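Local coordinates for capsular polysaccharide biosynthesis protein (Burkholderia pseudomallei, PDB 4BQN) that binds coenzyme A and probably acts as an acetyltransferase in the biosynthesis of the bacterial capsular polysaccharide, at residues A20-L23 with N24-P27; V43-E46 with E47-D50; T183-I186 with L187-R191; D293-A296 with A297-W301. The protein carries 1 engineered substitution. All blocks are in the same frame, centred on the assembly; numbering follows the deposited sequence. Where two conformers were deposited one is given.

Contact 1. Residues A20-L23 with N24-P27; sequences AKML and NSCP
A20 meets N24 through the backbone: A20 O takes the amide of N24 at 2.9 Å (N24 N), an ordinary i to i+4 helical bond. The side chain of N24 folds back over the same carbonyl, with CG 3.2 Å from A20 O, because CG lies beside its own backbone N and anti to the carbonyl carbon (chi1 -76°). Its OD1 is taken up elsewhere, by the hydroxyl of Y8. K21 O comes next and receives a weak bond from S25 N, whose amide also turns to the following carbonyl. M22 O is gripped twice by the same residue: S25 N reaches it from above the carbonyl plane at 3.0 Å, while the hydroxyl S25 OG lies in that plane, on a lone pair, 2.7 Å from M22 O. S25 OG stands between its own N and carbonyl carbon (chi1 84°), which turns it back toward the helix, and the same oxygen takes the amide of D228. The M22 chain, bent at chi2 and chi3, leaves SD 4.1 Å from S25 OG. L23 O accepts C26 N at 3.0 Å, closing the bend, and C26 is the N-cap of helix 27-32. On the fold side, A20 and L23 rest on strand 6-11, with A20 and N24 also touching L35 of strand 33-35, while M22 and C26 pack against helix 204-217.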
loop_
_atom_site.group_PDB
_atom_site.type_symbol
_atom_site.label_atom_id
_atom_site.label_comp_id
_atom_site.label_asym_id
_atom_site.label_seq_id
_atom_site.Cartn_x
_atom_site.Cartn_y
_atom_site.Cartn_z
ATOM N N ALA A 20 -5.147 -2.911 13.293
ATOM C CA ALA A 20 -5.829 -3.411 14.485
ATOM C C ALA A 20 -5.057 -4.581 15.116
ATOM O O ALA A 20 -4.910 -4.651 16.338
ATOM C CB ALA A 20 -7.246 -3.832 14.142
ATOM N N LYS A 21 -4.568 -5.499 14.279
ATOM C CA LYS A 21 -3.801 -6.641 14.764
ATOM C C LYS A 21 -2.543 -6.147 15.494
ATOM O O LYS A 21 -2.189 -6.645 16.571
ATOM C CB LYS A 21 -3.445 -7.566 13.594
ATOM C CG LYS A 21 -2.873 -8.920 13.986
ATOM C CD LYS A 21 -3.942 -9.896 14.467
ATOM C CE LYS A 21 -4.702 -10.533 13.314
ATOM N NZ LYS A 21 -5.755 -11.458 13.819
ATOM N N MET A 22 -1.868 -5.164 14.904
ATOM C CA MET A 22 -0.649 -4.652 15.503
ATOM C C MET A 22 -0.942 -3.958 16.831
ATOM O O MET A 22 -0.282 -4.240 17.824
ATOM C CB MET A 22 0.055 -3.709 14.518
ATOM C CG MET A 22 1.456 -3.293 14.934
ATOM S SD MET A 22 2.583 -4.680 15.107
ATOM C CE MET A 22 2.987 -5.030 13.395
ATOM N N LEU A 23 -1.936 -3.071 16.850
ATOM C CA LEU A 23 -2.313 -2.383 18.094
ATOM C C LEU A 23 -2.696 -3.346 19.214
ATOM O O LEU A 23 -2.254 -3.181 20.361
ATOM C CB LEU A 23 -3.442 -1.388 17.854
ATOM C CG LEU A 23 -3.018 -0.118 17.096
ATOM C CD1 LEU A 23 -4.265 0.600 16.590
ATOM C CD2 LEU A 23 -2.156 0.803 17.966
ATOM N N ASN A 24 -3.468 -4.378 18.874
ATOM C CA ASN A 24 -3.901 -5.362 19.865
ATOM C C ASN A 24 -2.731 -6.127 20.474
ATOM O O ASN A 24 -2.857 -6.674 21.561
ATOM C CB ASN A 24 -4.883 -6.348 19.232
ATOM C CG ASN A 24 -6.265 -5.754 19.034
ATOM O OD1 ASN A 24 -6.568 -4.648 19.494
ATOM N ND2 ASN A 24 -7.126 -6.505 18.355
ATOM N N SER A 25 -1.596 -6.155 19.776
ATOM C CA SER A 25 -0.401 -6.849 20.270
ATOM C C SER A 25 0.427 -6.037 21.276
ATOM O O SER A 25 1.380 -6.565 21.840
ATOM C CB SER A 25 0.484 -7.315 19.100
ATOM O OG SER A 25 1.355 -6.290 18.645
ATOM N N CYS A 26 0.050 -4.782 21.508
ATOM C CA CYS A 26 0.682 -3.944 22.525
ATOM C C CYS A 26 -0.103 -4.081 23.832
ATOM O O CYS A 26 -1.280 -3.705 23.884
ATOM C CB CYS A 26 0.685 -2.485 22.076
ATOM S SG CYS A 26 1.275 -1.356 23.363
ATOM N N PRO A 27 0.541 -4.631 24.887
ATOM C CA PRO A 27 -0.198 -4.906 26.131
ATOM C C PRO A 27 -0.845 -3.663 26.746
ATOM O O PRO A 27 -1.944 -3.747 27.289
ATOM C CB PRO A 27 0.866 -5.505 27.069
ATOM C CG PRO A 27 1.888 -6.077 26.154
ATOM C CD PRO A 27 1.914 -5.180 24.942
#

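Contact 2. Residues V43-E46 with E47-D50; sequences VASE and EQID
S45 and Q48 clasp each other in a capping box at the start of helix 46-56. The hydroxyl of S45 sits between its own backbone N and carbonyl carbon (chi1 70°), and from there S45 OG accepts the amide Q48 N at 3.0 Å. In return Q48 OE1 accepts S45 N at 3.0 Å in an almost straight bond, the donor tilted from the plane of the amide carbonyl; CG of the glutamine lies beside its backbone N and the chain runs on extended (chi2 165°), which brings OE1 back to the serine. A water adds a second grip on that oxygen, donating to Q48 OE1 and to V43 O, so the glutamine tip is fixed from two directions. The backbone takes over with I49 N on S45 O and D50 N on E46 O. Beside the box, A44 CB touches I49 CD1 at 4.1 Å. E46 stretches out, its carboxylate plane turned 65° from that of D50. Their nearest oxygens, E46 OE2 and D50 OD2, stay 4.6 Å apart; K76 forms salt bridges to both residues, which would ease the repulsion. The box lies where the loop after strand 33-35 runs into helix 46-56, with I49 and E46 against Y77, A44 and Q48 touching E39, and R73 of helix 70-73 bonded to A44 O.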
loop_
_atom_site.group_PDB
_atom_site.type_symbol
_atom_site.label_atom_id
_atom_site.label_comp_id
_atom_site.label_asym_id
_atom_site.label_seq_id
_atom_site.Cartn_x
_atom_site.Cartn_y
_atom_site.Cartn_z
ATOM N N VAL A 43 -13.876 -5.121 0.647
ATOM C CA VAL A 43 -14.578 -6.379 0.792
ATOM C C VAL A 43 -15.922 -6.288 1.510
ATOM O O VAL A 43 -16.769 -7.146 1.283
ATOM C CB VAL A 43 -13.649 -7.461 1.384
ATOM C CG1 VAL A 43 -13.431 -7.221 2.864
ATOM C CG2 VAL A 43 -14.165 -8.864 1.084
ATOM N N ALA A 44 -16.152 -5.241 2.303
ATOM C CA ALA A 44 -17.422 -5.125 3.025
ATOM C C ALA A 44 -18.594 -5.245 2.072
ATOM O O ALA A 44 -18.610 -4.602 1.025
ATOM C CB ALA A 44 -17.504 -3.795 3.765
ATOM N N SER A 45 -19.587 -6.048 2.438
ATOM C CA SER A 45 -20.816 -6.096 1.660
ATOM C C SER A 45 -21.731 -4.953 2.088
ATOM O O SER A 45 -21.512 -4.315 3.129
ATOM C CB SER A 45 -21.539 -7.412 1.892
ATOM O OG SER A 45 -22.051 -7.426 3.220
ATOM N N GLU A 46 -22.767 -4.702 1.299
ATOM C CA GLU A 46 -23.723 -3.676 1.661
ATOM C C GLU A 46 -24.421 -3.993 2.968
ATOM O O GLU A 46 -24.619 -3.104 3.798
ATOM C CB GLU A 46 -24.719 -3.452 0.541
ATOM C CG GLU A 46 -25.538 -2.192 0.727
ATOM C CD GLU A 46 -26.429 -1.905 -0.461
ATOM O OE1 GLU A 46 -26.387 -2.668 -1.462
ATOM O OE2 GLU A 46 -27.162 -0.906 -0.392
ATOM N N GLU A 47 -24.762 -5.265 3.166
ATOM C CA GLU A 47 -25.410 -5.673 4.396
ATOM C C GLU A 47 -24.478 -5.407 5.584
ATOM O O GLU A 47 -24.911 -4.900 6.623
ATOM C CB GLU A 47 -25.820 -7.148 4.318
ATOM C CG GLU A 47 -26.995 -7.428 3.384
ATOM C CD GLU A 47 -26.673 -7.249 1.905
ATOM O OE1 GLU A 47 -25.514 -7.485 1.491
ATOM O OE2 GLU A 47 -27.594 -6.879 1.143
ATOM N N GLN A 48 -23.196 -5.713 5.417
ATOM C CA GLN A 48 -22.224 -5.494 6.495
ATOM C C GLN A 48 -22.035 -4.020 6.807
ATOM O O GLN A 48 -22.034 -3.618 7.977
ATOM C CB GLN A 48 -20.880 -6.133 6.169
ATOM C CG GLN A 48 -20.935 -7.648 6.253
ATOM C CD GLN A 48 -19.754 -8.333 5.613
ATOM O OE1 GLN A 48 -19.041 -7.761 4.796
ATOM N NE2 GLN A 48 -19.561 -9.597 5.965
ATOM N N ILE A 49 -21.877 -3.213 5.766
ATOM C CA ILE A 49 -21.639 -1.787 5.986
ATOM C C ILE A 49 -22.858 -1.083 6.587
ATOM O O ILE A 49 -22.712 -0.174 7.431
ATOM C CB ILE A 49 -21.062 -1.080 4.731
ATOM C CG1 ILE A 49 -20.133 0.061 5.155
ATOM C CG2 ILE A 49 -22.158 -0.612 3.780
ATOM C CD1 ILE A 49 -18.793 -0.404 5.698
ATOM N N ASP A 50 -24.053 -1.525 6.172
ATOM C CA ASP A 50 -25.306 -1.039 6.763
ATOM C C ASP A 50 -25.349 -1.347 8.260
ATOM O O ASP A 50 -25.688 -0.478 9.073
ATOM C CB ASP A 50 -26.522 -1.701 6.104
ATOM C CG ASP A 50 -26.869 -1.119 4.736
ATOM O OD1 ASP A 50 -26.370 -0.043 4.335
ATOM O OD2 ASP A 50 -27.691 -1.761 4.049
HETATM O O HOH W 1 -17.409 -9.078 3.079
HETATM O O HOH W 2 -27.247 -5.498 -1.239
#

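Contact 3. Residues T183-I186 with L187-R191; sequences TDFI and LANCR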
loop_
_atom_site.group_PDB
_atom_site.type_symbol
_atom_site.label_atom_id
_atom_site.label_comp_id
_atom_site.label_asym_id
_atom_site.label_seq_id
_atom_site.Cartn_x
_atom_site.Cartn_y
_atom_site.Cartn_z
ATOM N N THR A 183 5.082 9.918 6.852
ATOM C CA THR A 183 5.764 10.331 5.620
ATOM C C THR A 183 7.273 10.571 5.813
ATOM O O THR A 183 8.088 10.070 5.023
ATOM C CB THR A 183 5.106 11.582 5.018
ATOM O OG1 THR A 183 3.701 11.329 4.857
ATOM C CG2 THR A 183 5.729 11.923 3.657
ATOM N N ASP A 184 7.644 11.327 6.852
ATOM C CA ASP A 184 9.059 11.646 7.074
ATOM C C ASP A 184 9.845 10.385 7.407
ATOM O O ASP A 184 10.975 10.212 6.955
ATOM C CB ASP A 184 9.212 12.687 8.199
ATOM C CG ASP A 184 8.518 14.004 7.887
ATOM O OD1 ASP A 184 8.516 14.427 6.711
ATOM O OD2 ASP A 184 7.973 14.626 8.827
ATOM N N PHE A 185 9.230 9.503 8.183
ATOM C CA PHE A 185 9.827 8.223 8.512
ATOM C C PHE A 185 10.105 7.397 7.257
ATOM O O PHE A 185 11.187 6.842 7.092
ATOM C CB PHE A 185 8.914 7.443 9.475
ATOM C CG PHE A 185 9.450 6.099 9.846
ATOM C CD1 PHE A 185 10.425 5.970 10.829
ATOM C CD2 PHE A 185 9.022 4.951 9.163
ATOM C CE1 PHE A 185 10.935 4.726 11.162
ATOM C CE2 PHE A 185 9.535 3.701 9.487
ATOM C CZ PHE A 185 10.495 3.594 10.485
ATOM N N ILE A 186 9.124 7.311 6.369
ATOM C CA ILE A 186 9.313 6.516 5.152
ATOM C C ILE A 186 10.499 7.039 4.326
ATOM O O ILE A 186 11.393 6.275 3.963
ATOM C CB ILE A 186 8.034 6.434 4.296
ATOM C CG1 ILE A 186 6.934 5.667 5.059
ATOM C CG2 ILE A 186 8.336 5.752 2.962
ATOM C CD1 ILE A 186 5.546 5.797 4.451
ATOM N N LEU A 187 10.511 8.336 4.037
ATOM C CA LEU A 187 11.568 8.865 3.190
ATOM C C LEU A 187 12.927 8.649 3.842
ATOM O O LEU A 187 13.889 8.284 3.167
ATOM C CB LEU A 187 11.339 10.337 2.882
ATOM C CG LEU A 187 12.420 11.004 2.014
ATOM C CD1 LEU A 187 12.494 10.391 0.616
ATOM C CD2 LEU A 187 12.238 12.516 1.953
ATOM N N ALA A 188 13.006 8.895 5.148
ATOM C CA ALA A 188 14.287 8.841 5.837
ATOM C C ALA A 188 14.825 7.424 5.974
ATOM O O ALA A 188 16.031 7.236 6.055
ATOM C CB ALA A 188 14.191 9.514 7.200
ATOM N N ASN A 189 13.939 6.428 5.978
ATOM C CA ASN A 189 14.358 5.059 6.254
ATOM C C ASN A 189 14.284 4.093 5.083
ATOM O O ASN A 189 14.759 2.972 5.210
ATOM C CB ASN A 189 13.534 4.484 7.407
ATOM C CG ASN A 189 13.867 5.125 8.721
ATOM O OD1 ASN A 189 14.770 4.669 9.427
ATOM N ND2 ASN A 189 13.166 6.205 9.046
ATOM N N CYS A 190 13.691 4.513 3.962
ATOM C CA CYS A 190 13.335 3.560 2.909
ATOM C C CYS A 190 14.540 2.838 2.301
ATOM O O CYS A 190 14.426 1.665 1.918
ATOM C CB CYS A 190 12.482 4.222 1.820
ATOM S SG CYS A 190 13.280 5.545 0.892
ATOM N N ARG A 191 15.699 3.501 2.237
ATOM C CA ARG A 191 16.860 2.854 1.632
ATOM C C ARG A 191 17.606 1.956 2.604
ATOM O O ARG A 191 18.391 1.104 2.175
ATOM C CB ARG A 191 17.787 3.880 0.998
ATOM C CG ARG A 191 17.092 4.676 -0.092
ATOM C CD ARG A 191 18.072 5.303 -1.056
ATOM N NE ARG A 191 17.469 6.443 -1.732
ATOM C CZ ARG A 191 18.135 7.286 -2.507
ATOM N NH1 ARG A 191 19.432 7.101 -2.730
ATOM N NH2 ARG A 191 17.499 8.314 -3.061
#
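F185 and N189, one helical turn apart, meet through both the backbone carbonyl and the ring. The side-chain amide of N189 points back along the helix, and its ND2 donates to F185 O at 2.9 Å in a nearly straight bond that lies in the carbonyl plane, on a lone pair, and also in the amide's own plane. The same nitrogen sits 3.2 Å above one face of the phenyl ring, offset toward the rim, and its closest ring atom is F185 CD1 at 3.3 Å. Ring and amide planes are 30° apart, so the amide stacks on the ring rather than pointing an N-H straight into it. F185 O also accepts the backbone N189 N at 3.0 Å, which gives this carbonyl two donors from one residue. The torsions bring the groups together: F185 CG is anti to its backbone N (chi1 179°), while N189 CG lies beside its own backbone N (chi1 -70°). Along the same turn, L187 N bonds T183 O at 3.1 Å and A188 N bonds D184 O.

Further out, N189 OD1 is bound by K193, which fixes the other end of the amide, and L195 touches both side chains. Other partners of F185 come from helix 204-217, through L206, E209 and R213; I186 reaches L206 as well. L187 leans on E157 and V161 of helix 153-167. N189 N is shared with I186 O, and C190 N gives I186 O a weak bond, as the helix gives way to the loop: this is the C-terminal end of an alpha-helix, near which an asparagine side chain turns back to a carbonyl of the preceding turn.

Contact 4. Residues D293-A296 with A297-W301; sequences DRVA and ANRRW. With COA (coenzyme A), chain C.
A297 and D293 meet one turn apart: A297 CB lies 3.4 Å from D293 O, and A297 N gives that carbonyl only a weak bond. A296 opens a type I beta turn to R299, in which R299 N binds A296 O at 3.0 Å from above the carbonyl plane. The side chain of R299 turns back as well, its guanidinium coming edge-on to V295 O: NH1 donates to V295 O at 2.9 Å, in the carbonyl plane and on a lone pair, with the oxygen also close to the guanidinium plane. An extended chain, whose CG lies beside the backbone N (chi1 -61°), carries the group there, and on the way R299 CD passes V295 CG1 at 3.9 Å. NE of the same guanidinium makes a salt bridge to E101. The turn ends helix 285-296 and leads into helix 300-310. A water that accepts from N298 N lies beside R294 O. The side chain of R294 reaches away to coenzyme A. Fully extended from CG to NE, it sets its guanidinium edge against the 3'-phosphate, R294 NH1 giving a bond to O7A of coenzyme A at 3.1 Å and R294 NH2 one to O9A of coenzyme A at 3.0 Å. Two nearly straight bonds to separate oxygens would limit the rotation of the phosphate, and Y111 makes a cation-pi contact with this arginine. Past the turn, R299 CA lies over a face of the W301 ring, which meets W159 of helix 153-167 edge-to-face.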
loop_
_atom_site.group_PDB
_atom_site.type_symbol
_atom_site.label_atom_id
_atom_site.label_comp_id
_atom_site.label_asym_id
_atom_site.label_seq_id
_atom_site.Cartn_x
_atom_site.Cartn_y
_atom_site.Cartn_z
ATOM N N ASP A 293 -0.541 4.203 -20.488
ATOM C CA ASP A 293 -0.592 5.666 -20.561
ATOM C C ASP A 293 -1.029 6.272 -19.232
ATOM O O ASP A 293 -0.514 7.309 -18.797
ATOM C CB ASP A 293 -1.554 6.128 -21.663
ATOM C CG ASP A 293 -1.006 5.935 -23.070
ATOM O OD1 ASP A 293 0.186 5.589 -23.242
ATOM O OD2 ASP A 293 -1.795 6.145 -24.021
ATOM N N ARG A 294 -2.011 5.645 -18.594
ATOM C CA ARG A 294 -2.503 6.131 -17.313
ATOM C C ARG A 294 -1.421 6.065 -16.235
ATOM O O ARG A 294 -1.232 7.019 -15.479
ATOM C CB ARG A 294 -3.745 5.343 -16.882
ATOM C CG ARG A 294 -4.434 5.892 -15.639
ATOM C CD ARG A 294 -5.721 5.132 -15.400
ATOM N NE ARG A 294 -6.548 5.688 -14.331
ATOM C CZ ARG A 294 -6.476 5.317 -13.060
ATOM N NH1 ARG A 294 -5.595 4.404 -12.678
ATOM N NH2 ARG A 294 -7.288 5.866 -12.170
ATOM N N VAL A 295 -0.687 4.953 -16.175
ATOM C CA VAL A 295 0.419 4.818 -15.216
ATOM C C VAL A 295 1.544 5.817 -15.529
ATOM O O VAL A 295 2.071 6.487 -14.633
ATOM C CB VAL A 295 0.971 3.373 -15.201
ATOM C CG1 VAL A 295 2.202 3.259 -14.297
ATOM C CG2 VAL A 295 -0.109 2.418 -14.720
ATOM N N ALA A 296 1.908 5.924 -16.804
ATOM C CA ALA A 296 3.091 6.686 -17.188
ATOM C C ALA A 296 2.892 8.187 -17.115
ATOM O O ALA A 296 3.873 8.939 -17.049
ATOM C CB ALA A 296 3.520 6.288 -18.593
ATOM N N ALA A 297 1.633 8.628 -17.126
ATOM C CA ALA A 297 1.333 10.046 -17.317
ATOM C C ALA A 297 2.040 10.923 -16.293
ATOM O O ALA A 297 2.563 11.986 -16.641
ATOM C CB ALA A 297 -0.168 10.293 -17.270
ATOM N N ASN A 298 2.069 10.481 -15.038
ATOM C CA ASN A 298 2.699 11.266 -13.975
ATOM C C ASN A 298 3.933 10.590 -13.399
ATOM O O ASN A 298 4.395 10.944 -12.311
ATOM C CB ASN A 298 1.679 11.573 -12.872
ATOM C CG ASN A 298 0.452 12.293 -13.398
ATOM O OD1 ASN A 298 -0.663 11.775 -13.333
ATOM N ND2 ASN A 298 0.658 13.484 -13.942
ATOM N N ARG A 299 4.483 9.640 -14.154
ATOM C CA ARG A 299 5.654 8.880 -13.703
ATOM C C ARG A 299 6.708 8.892 -14.806
ATOM O O ARG A 299 6.848 7.922 -15.555
ATOM C CB ARG A 299 5.260 7.441 -13.336
ATOM C CG ARG A 299 4.247 7.335 -12.194
ATOM C CD ARG A 299 3.868 5.883 -11.955
ATOM N NE ARG A 299 2.978 5.665 -10.807
ATOM C CZ ARG A 299 1.654 5.794 -10.835
ATOM N NH1 ARG A 299 1.023 6.198 -11.939
ATOM N NH2 ARG A 299 0.955 5.531 -9.742
ATOM N N ARG A 300 7.430 10.009 -14.915
ATOM C CA ARG A 300 8.355 10.245 -16.029
ATOM C C ARG A 300 9.374 9.122 -16.204
ATOM O O ARG A 300 9.764 8.781 -17.331
ATOM C CB ARG A 300 9.087 11.585 -15.812
ATOM C CG ARG A 300 9.834 12.124 -17.022
ATOM C CD ARG A 300 10.374 13.524 -16.764
ATOM N NE ARG A 300 11.470 13.481 -15.799
ATOM C CZ ARG A 300 12.577 14.213 -15.890
ATOM N NH1 ARG A 300 12.748 15.054 -16.907
ATOM N NH2 ARG A 300 13.521 14.097 -14.966
ATOM N N TRP A 301 9.814 8.558 -15.085
ATOM C CA TRP A 301 10.879 7.549 -15.091
ATOM C C TRP A 301 10.469 6.263 -15.799
ATOM O O TRP A 301 11.330 5.521 -16.258
ATOM C CB TRP A 301 11.353 7.215 -13.673
ATOM C CG TRP A 301 10.205 6.975 -12.737
ATOM C CD1 TRP A 301 9.663 5.779 -12.385
ATOM C CD2 TRP A 301 9.456 7.980 -12.046
ATOM N NE1 TRP A 301 8.602 5.974 -11.515
ATOM C CE2 TRP A 301 8.458 7.321 -11.293
ATOM C CE3 TRP A 301 9.526 9.384 -12.007
ATOM C CZ2 TRP A 301 7.542 8.019 -10.489
ATOM C CZ3 TRP A 301 8.615 10.071 -11.223
ATOM C CH2 TRP A 301 7.630 9.388 -10.482
HETATM N N1A COA C . 0.741 7.424 -4.808
HETATM C C2A COA C . 0.215 7.002 -5.985
HETATM N N3A COA C . -0.998 6.430 -6.073
HETATM C C4A COA C . -1.752 6.296 -4.958
HETATM C C5A COA C . -1.251 6.739 -3.663
HETATM C C6A COA C . 0.080 7.332 -3.637
HETATM N N6A COA C . 0.607 7.754 -2.469
HETATM N N7A COA C . -2.196 6.480 -2.729
HETATM C C8A COA C . -3.241 5.921 -3.389
HETATM N N9A COA C . -2.959 5.791 -4.705
HETATM C C1B COA C . -3.826 5.284 -5.776
HETATM C C2B COA C . -4.764 4.157 -5.383
HETATM O O2B COA C . -4.109 2.894 -5.513
HETATM C C3B COA C . -5.873 4.374 -6.401
HETATM O O3B COA C . -5.392 3.861 -7.658
HETATM P P3B COA C . -6.357 3.642 -8.926
HETATM O O7A COA C . -5.466 2.938 -9.919
HETATM O O8A COA C . -7.470 2.773 -8.404
HETATM O O9A COA C . -6.810 5.015 -9.361
HETATM C C4B COA C . -5.958 5.896 -6.502
HETATM O O4B COA C . -4.679 6.387 -6.097
HETATM C C5B COA C . -7.053 6.522 -5.637
HETATM O O5B COA C . -6.830 6.094 -4.299
HETATM P P1A COA C . -6.894 7.095 -3.069
HETATM O O1A COA C . -6.452 6.309 -1.870
HETATM O O2A COA C . -6.159 8.366 -3.374
HETATM O O3A COA C . -8.428 7.520 -2.912
HETATM P P2A COA C . -9.816 6.736 -2.680
HETATM O O4A COA C . -10.654 6.940 -3.917
HETATM O O5A COA C . -10.352 7.257 -1.375
HETATM O O6A COA C . -9.465 5.188 -2.564
HETATM C CBP COA C . -8.665 3.077 -1.756
HETATM C CCP COA C . -9.034 4.507 -1.369
HETATM C CDP COA C . -8.192 2.304 -0.530
HETATM C CEP COA C . -9.923 2.386 -2.255
HETATM C CAP COA C . -7.567 3.149 -2.849
HETATM O OAP COA C . -6.343 3.617 -2.279
HETATM C C9P COA C . -7.267 1.885 -3.639
HETATM O O9P COA C . -7.947 1.589 -4.614
HETATM N N8P COA C . -6.211 1.147 -3.280
HETATM C C7P COA C . -5.808 -0.043 -4.019
HETATM C C6P COA C . -6.680 -1.265 -3.794
HETATM C C5P COA C . -6.614 -1.630 -2.335
HETATM O O5P COA C . -7.412 -1.173 -1.531
HETATM N N4P COA C . -5.644 -2.462 -2.007
HETATM C C3P COA C . -5.450 -2.897 -0.652
HETATM C C2P COA C . -4.049 -2.553 -0.204
HETATM S S1P COA C . -4.036 -2.532 1.545
HETATM O O HOH W 3 0.223 8.797 -13.778
#

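In the fold
Following the chain from the N terminus, the four contacts come in series and none nests in or crosses another; each is a local turn at a helix end or start. Contact 1 closes the bend from helix 15-24 to helix 27-32, beside the parallel sheet. Contact 2 opens helix 46-56 after strand 33-35 of that sheet. Contact 3 ends helix 183-189, between helices 153-167 and 204-217; the latter also packs on contact 1. Contact 4 joins helices 285-296 and 300-310 and reaches helix 153-167 too. Centres of contacts 1 and 4 are about 38 Å apart, on opposite sides of the chain's centre; coenzyme A is touched directly by contact 4.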